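Side-chain contacts in calcium uptake protein 2, mitochondrial (Homo sapiens, PDB 6LB7), which probably senses calcium through its EF-hands and, with its family of mitochondrial calcium uptake proteins, helps regulate calcium entry into the mitochondrial matrix: residues M115-K118 / R119-F122; I154-T157 / L158-R161; F201-K204 / E205-A208. All coordinates share one frame; numbering follows the deposited sequence.

Contact 1 (M115-K118 / R119-F122); sequences MIEK and REFF. With CA (calcium ion), chain F.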
# COMPACT_ATOMS: atom_id res chain seq x y z
N MET B 115 9.47 23.45 -1.28
CA MET B 115 9.26 24.02 -2.59
C MET B 115 9.93 23.11 -3.60
O MET B 115 11.03 22.60 -3.35
CB MET B 115 9.84 25.44 -2.69
CG MET B 115 9.39 26.38 -1.63
SD MET B 115 10.52 27.71 -1.27
CE MET B 115 11.09 28.09 -2.81
N ILE B 116 9.29 22.90 -4.72
CA ILE B 116 9.91 22.12 -5.77
C ILE B 116 10.56 23.08 -6.75
O ILE B 116 9.93 24.04 -7.22
CB ILE B 116 8.89 21.22 -6.48
CG1 ILE B 116 8.42 20.13 -5.51
CG2 ILE B 116 9.54 20.64 -7.73
CD1 ILE B 116 7.27 19.33 -6.07
N GLU B 117 11.82 22.84 -7.04
CA GLU B 117 12.53 23.68 -7.98
C GLU B 117 12.75 22.91 -9.27
O GLU B 117 12.70 21.67 -9.29
CB GLU B 117 13.84 24.17 -7.36
CG GLU B 117 13.57 24.69 -5.96
CD GLU B 117 14.63 25.62 -5.43
OE1 GLU B 117 15.50 26.08 -6.20
OE2 GLU B 117 14.60 25.91 -4.21
N LYS B 118 12.95 23.66 -10.36
CA LYS B 118 13.12 23.04 -11.66
C LYS B 118 14.12 21.90 -11.59
O LYS B 118 13.90 20.83 -12.17
CB LYS B 118 13.55 24.08 -12.70
CG LYS B 118 13.56 23.54 -14.13
CD LYS B 118 13.75 24.65 -15.15
CE LYS B 118 13.80 24.10 -16.57
NZ LYS B 118 13.84 25.17 -17.61
N ARG B 119 15.21 22.09 -10.82
CA ARG B 119 16.25 21.07 -10.71
C ARG B 119 15.72 19.79 -10.08
O ARG B 119 16.12 18.68 -10.45
CB ARG B 119 17.43 21.61 -9.90
CG ARG B 119 18.24 20.55 -9.16
CD ARG B 119 19.29 21.16 -8.21
NE ARG B 119 18.69 22.10 -7.27
CZ ARG B 119 18.71 23.42 -7.43
NH1 ARG B 119 19.29 23.96 -8.49
NH2 ARG B 119 18.13 24.21 -6.53
N GLU B 120 14.81 19.93 -9.11
CA GLU B 120 14.21 18.75 -8.49
C GLU B 120 13.22 18.07 -9.43
O GLU B 120 13.12 16.84 -9.45
CB GLU B 120 13.52 19.15 -7.19
CG GLU B 120 14.53 19.58 -6.11
CD GLU B 120 13.84 20.16 -4.90
OE1 GLU B 120 12.88 20.94 -5.08
OE2 GLU B 120 14.25 19.82 -3.77
N PHE B 121 12.45 18.85 -10.19
CA PHE B 121 11.53 18.25 -11.15
C PHE B 121 12.30 17.50 -12.23
O PHE B 121 11.82 16.49 -12.75
CB PHE B 121 10.65 19.33 -11.77
CG PHE B 121 9.44 18.82 -12.49
CD1 PHE B 121 8.40 18.22 -11.79
CD2 PHE B 121 9.33 18.96 -13.87
CE1 PHE B 121 7.26 17.77 -12.45
CE2 PHE B 121 8.19 18.50 -14.54
CZ PHE B 121 7.16 17.91 -13.83
N PHE B 122 13.50 17.98 -12.55
CA PHE B 122 14.33 17.37 -13.58
C PHE B 122 14.78 15.96 -13.20
O PHE B 122 15.20 15.20 -14.07
CB PHE B 122 15.54 18.27 -13.86
CG PHE B 122 16.33 17.84 -15.06
CD1 PHE B 122 15.86 18.08 -16.34
CD2 PHE B 122 17.54 17.18 -14.91
CE1 PHE B 122 16.58 17.69 -17.46
CE2 PHE B 122 18.27 16.78 -16.02
CZ PHE B 122 17.79 17.04 -17.30
CA CA F . 13.07 21.70 -2.85
O HOH W 1 14.84 23.38 -3.80
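Met115 and Glu120 both bind the calcium ion, the first through its backbone O at 2.3 Å and the second through both carboxylate oxygens, with Glu120 OE1 and OE2 each 2.4 Å from the metal. Asp109, Asp111 and Asn113 add side-chain oxygens, and a water at 2.6 Å from the ion completes the shell. With CG beside its own backbone N (chi1 -68°) and the chain extended beyond it, the Glu120 carboxylate reaches back from the first turn of the helix and presents both oxygens to the ion. This is the spacing of a canonical EF-hand loop, in which the last ligand is a bidentate glutamate on the exiting helix, here 118-129. Behind the shell, Glu117 N donates to Glu120 OE1 over 2.9 Å, arriving on the anti side of the carboxylate and helping to fix its rotation. Glu117, the N-cap residue, also offers its O to Phe121 N at 3.0 Å in the first helical turn. Its side chain runs alongside that of Arg119, pointing the same way, and Glu117 OE1 forms a salt bridge to Arg119 NH2 at 3.2 Å, while OE2 is held by Asn113 ND2. Ile116 makes backbone hydrogen bonds with Leu171, pairing strands 115-116 and 171-172 antiparallel.

Contact 2 (I154-T157 / L158-R161); sequences INTT and LQMR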
# COMPACT_ATOMS: atom_id res chain seq x y z
N ILE B 154 13.10 20.84 -25.11
CA ILE B 154 13.70 20.73 -23.78
C ILE B 154 12.85 21.51 -22.75
O ILE B 154 12.61 21.02 -21.65
CB ILE B 154 15.19 21.18 -23.80
CG1 ILE B 154 15.88 20.88 -22.47
CG2 ILE B 154 15.35 22.65 -24.17
CD1 ILE B 154 17.30 21.45 -22.41
N ASN B 155 12.38 22.69 -23.13
CA ASN B 155 11.44 23.45 -22.32
C ASN B 155 10.01 23.03 -22.66
O ASN B 155 9.72 22.71 -23.81
CB ASN B 155 11.64 24.95 -22.56
CG ASN B 155 11.16 25.80 -21.43
OD1 ASN B 155 11.16 25.41 -20.32
ND2 ASN B 155 10.75 26.97 -21.71
N THR B 156 9.13 22.99 -21.66
CA THR B 156 7.81 22.38 -21.82
C THR B 156 6.74 23.20 -21.10
O THR B 156 7.04 24.04 -20.26
CB THR B 156 7.75 20.95 -21.26
OG1 THR B 156 7.91 20.99 -19.84
CG2 THR B 156 8.82 20.06 -21.89
N THR B 157 5.48 22.91 -21.43
CA THR B 157 4.34 23.57 -20.80
C THR B 157 4.39 23.47 -19.28
O THR B 157 4.23 24.48 -18.58
CB THR B 157 3.03 22.98 -21.32
OG1 THR B 157 2.97 23.11 -22.74
CG2 THR B 157 1.83 23.68 -20.69
N LEU B 158 4.59 22.26 -18.74
CA LEU B 158 4.63 22.12 -17.28
C LEU B 158 5.81 22.87 -16.66
O LEU B 158 5.67 23.51 -15.61
CB LEU B 158 4.68 20.64 -16.88
CG LEU B 158 3.42 19.79 -17.03
CD1 LEU B 158 3.58 18.47 -16.29
CD2 LEU B 158 2.15 20.54 -16.55
N GLN B 159 6.98 22.80 -17.28
CA GLN B 159 8.11 23.51 -16.70
C GLN B 159 7.87 25.02 -16.72
O GLN B 159 8.24 25.72 -15.77
CB GLN B 159 9.40 23.14 -17.44
CG GLN B 159 9.79 21.70 -17.26
CD GLN B 159 11.12 21.39 -17.89
OE1 GLN B 159 12.14 21.34 -17.21
NE2 GLN B 159 11.12 21.18 -19.20
N MET B 160 7.22 25.53 -17.76
CA MET B 160 6.81 26.93 -17.80
C MET B 160 5.83 27.26 -16.67
O MET B 160 6.01 28.24 -15.94
CB MET B 160 6.15 27.26 -19.13
CG MET B 160 7.03 27.12 -20.33
SD MET B 160 8.10 28.55 -20.43
CE MET B 160 7.00 29.82 -19.82
N ARG B 161 4.75 26.48 -16.58
CA ARG B 161 3.72 26.73 -15.58
C ARG B 161 4.29 26.68 -14.17
O ARG B 161 3.94 27.50 -13.31
CB ARG B 161 2.60 25.71 -15.76
CG ARG B 161 1.66 25.52 -14.63
CD ARG B 161 0.78 26.67 -14.39
NE ARG B 161 -0.48 26.31 -14.22
CZ ARG B 161 -1.08 26.48 -13.20
NH1 ARG B 161 -0.55 26.99 -12.25
NH2 ARG B 161 -2.22 26.12 -13.13
O HOH W 2 14.24 20.91 -18.81
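The bond from Met160 N to Thr156 O (2.9 Å) closes the first turn of helix 157-163: the extended backbone of Thr156 (phi -140°, psi 166°) gives way to helical geometry at Thr157. Arg161 N repeats the bond one residue on, to Thr157 O. Thr156 is the N-cap. Its OG1 is lodged between its own backbone N and carbonyl carbon (chi1 67°), a position from which it accepts a capping bond from Gln159 N at 3.3 Å.

The Gln159 side chain doubles back over this cap. CG starts beside the backbone N and the chain then runs extended, carrying NE2 to two acceptors that both lie close to the amide plane: Ile154 O at 2.9 Å and Thr156 OG1 at 3.3 Å. A water donates to Gln159 OE1 at 2.7 Å and also to Ile154 O, closing a small ring that holds the amide to the loop backbone and fixes which way round it lies. Thr156 OG1 therefore takes two N-H groups from one residue, and it is further hydrogen-bonded to Glu86 OE2. Beside the cap, Asn155 and Met160 cross at about a right angle, with Asn155 ND2 lying 3.3 Å from Met160 SD.

Several elements surround this helix start. Thr157 OG1 is hydrogen-bonded by Leu81 N, Leu158 packs on Glu86 and Leu90 of helix 84-94, Asn155, Thr157 and Met160 touch Leu60 of helix 53-60, and Lys118 of helix 118-129 lies against Asn155 and Gln159.

Contact 3 (F201-K204 / E205-A208); sequences FMRK and EDFA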
# COMPACT_ATOMS: atom_id res chain seq x y z
N PHE B 201 -27.04 16.13 -18.32
CA PHE B 201 -27.04 15.00 -17.40
C PHE B 201 -26.64 13.76 -18.17
O PHE B 201 -26.87 13.67 -19.38
CB PHE B 201 -28.41 14.82 -16.71
CG PHE B 201 -28.75 15.95 -15.78
CD1 PHE B 201 -28.40 15.88 -14.43
CD2 PHE B 201 -29.36 17.10 -16.26
CE1 PHE B 201 -28.69 16.93 -13.58
CE2 PHE B 201 -29.64 18.16 -15.41
CZ PHE B 201 -29.30 18.07 -14.06
N MET B 202 -25.98 12.85 -17.46
CA MET B 202 -25.57 11.56 -17.99
C MET B 202 -26.73 10.60 -17.80
O MET B 202 -27.21 10.43 -16.68
CB MET B 202 -24.34 11.05 -17.23
CG MET B 202 -23.31 10.29 -17.99
SD MET B 202 -21.95 9.98 -16.83
CE MET B 202 -20.55 10.27 -17.89
N ARG B 203 -27.21 9.99 -18.88
CA ARG B 203 -28.16 8.92 -18.66
C ARG B 203 -27.46 7.76 -17.96
O ARG B 203 -26.24 7.62 -18.03
CB ARG B 203 -28.80 8.46 -19.96
CG ARG B 203 -29.47 9.62 -20.70
CD ARG B 203 -30.02 9.12 -22.02
NE ARG B 203 -29.01 8.30 -22.64
CZ ARG B 203 -29.21 7.57 -23.72
NH1 ARG B 203 -30.41 7.56 -24.31
NH2 ARG B 203 -28.22 6.84 -24.20
N LYS B 204 -28.25 6.94 -17.25
CA LYS B 204 -27.66 5.78 -16.60
C LYS B 204 -26.89 4.92 -17.59
O LYS B 204 -25.81 4.41 -17.26
CB LYS B 204 -28.73 4.95 -15.89
CG LYS B 204 -29.15 5.56 -14.56
CD LYS B 204 -30.34 4.79 -13.98
CE LYS B 204 -30.70 5.26 -12.59
NZ LYS B 204 -31.89 4.48 -12.05
N GLU B 205 -27.39 4.75 -18.81
CA GLU B 205 -26.61 3.95 -19.75
C GLU B 205 -25.41 4.71 -20.32
O GLU B 205 -24.48 4.06 -20.79
CB GLU B 205 -27.49 3.40 -20.88
CG GLU B 205 -27.96 4.38 -21.92
CD GLU B 205 -28.65 3.67 -23.09
OE1 GLU B 205 -29.12 2.53 -22.90
OE2 GLU B 205 -28.73 4.25 -24.19
N ASP B 206 -25.43 6.06 -20.32
CA ASP B 206 -24.20 6.80 -20.66
C ASP B 206 -23.12 6.57 -19.61
O ASP B 206 -21.94 6.44 -19.95
CB ASP B 206 -24.46 8.31 -20.77
CG ASP B 206 -25.56 8.70 -21.76
OD1 ASP B 206 -25.77 8.00 -22.75
OD2 ASP B 206 -26.21 9.75 -21.55
N PHE B 207 -23.49 6.56 -18.34
CA PHE B 207 -22.53 6.24 -17.29
C PHE B 207 -22.03 4.80 -17.43
O PHE B 207 -20.84 4.51 -17.23
CB PHE B 207 -23.18 6.48 -15.92
CG PHE B 207 -22.33 6.04 -14.76
CD1 PHE B 207 -21.25 6.79 -14.36
CD2 PHE B 207 -22.62 4.85 -14.08
CE1 PHE B 207 -20.45 6.38 -13.29
CE2 PHE B 207 -21.82 4.43 -13.03
CZ PHE B 207 -20.73 5.20 -12.63
N ALA B 208 -22.92 3.88 -17.80
CA ALA B 208 -22.48 2.51 -18.04
C ALA B 208 -21.48 2.45 -19.19
O ALA B 208 -20.48 1.72 -19.11
CB ALA B 208 -23.68 1.61 -18.33
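A salt-bridge network of Arg203, Glu205 and Asp206 covers the N-terminal turn of helix 204-211, with Arg203 at the N-cap and a Met-aromatic contact between the buried Met202 and Phe207. Asp206 folds back on the N-cap residue just ahead of the helix: its OD2 accepts from Arg203 N at 2.9 Å, met from above the carboxylate plane. The same carboxylate is gripped side-on by the guanidinium, the two planes only 26° apart. Arg203 NH2 reaches Asp206 OD1 at 3.1 Å and NE reaches it at 3.3 Å, from one face of the carboxylate, while NE also makes a weak bond to OD2. Glu205 CG sits between its backbone N and carbonyl carbon (chi1 73°), which brings the extended chain alongside Arg203; its carboxylate stands 85° from the guanidinium, CG lies over one face of that group and OE2 meets Arg203 NH2 at 2.6 Å. Replacing Asp206 with an alanine would probably leave Arg203 N without this acceptor and the guanidinium tethered in this turn by Glu205 alone, freer to swing.

Met202 SD approaches the edge of the Phe207 ring, 5.4 Å from its centroid, and Met202 CG packs on Asp206 CB at 3.6 Å. Phe207 also makes an edge-to-face contact with Phe245, and Met202 rests on Phe192 and Phe195 of helix 173-196. Lys204 NZ forms a salt bridge with Asp292 of helix 288-298, and Ala208 packs against Ile297 of that helix and Val227 of helix 220-230.

In the fold
Each contact is the first turn of a helix folding back on the residues just before it, so along the chain the three follow in series, neither nesting nor crossing. Contact 1 closes the calcium loop that follows helix 99-108 and starts helix 118-129. After the unmodelled residues 131-153, contact 2 begins helix 157-163 and joins it to helices 53-60 and 84-94. These two contacts touch, Lys118 CE lying 3.3 Å from Gln159 OE1. The long helix 173-196 then leads to contact 3, on the opposite side of the chain's centre, where helix 204-211 meets helices 220-230 and 288-298. Its centre is about 42 Å from that of contact 1.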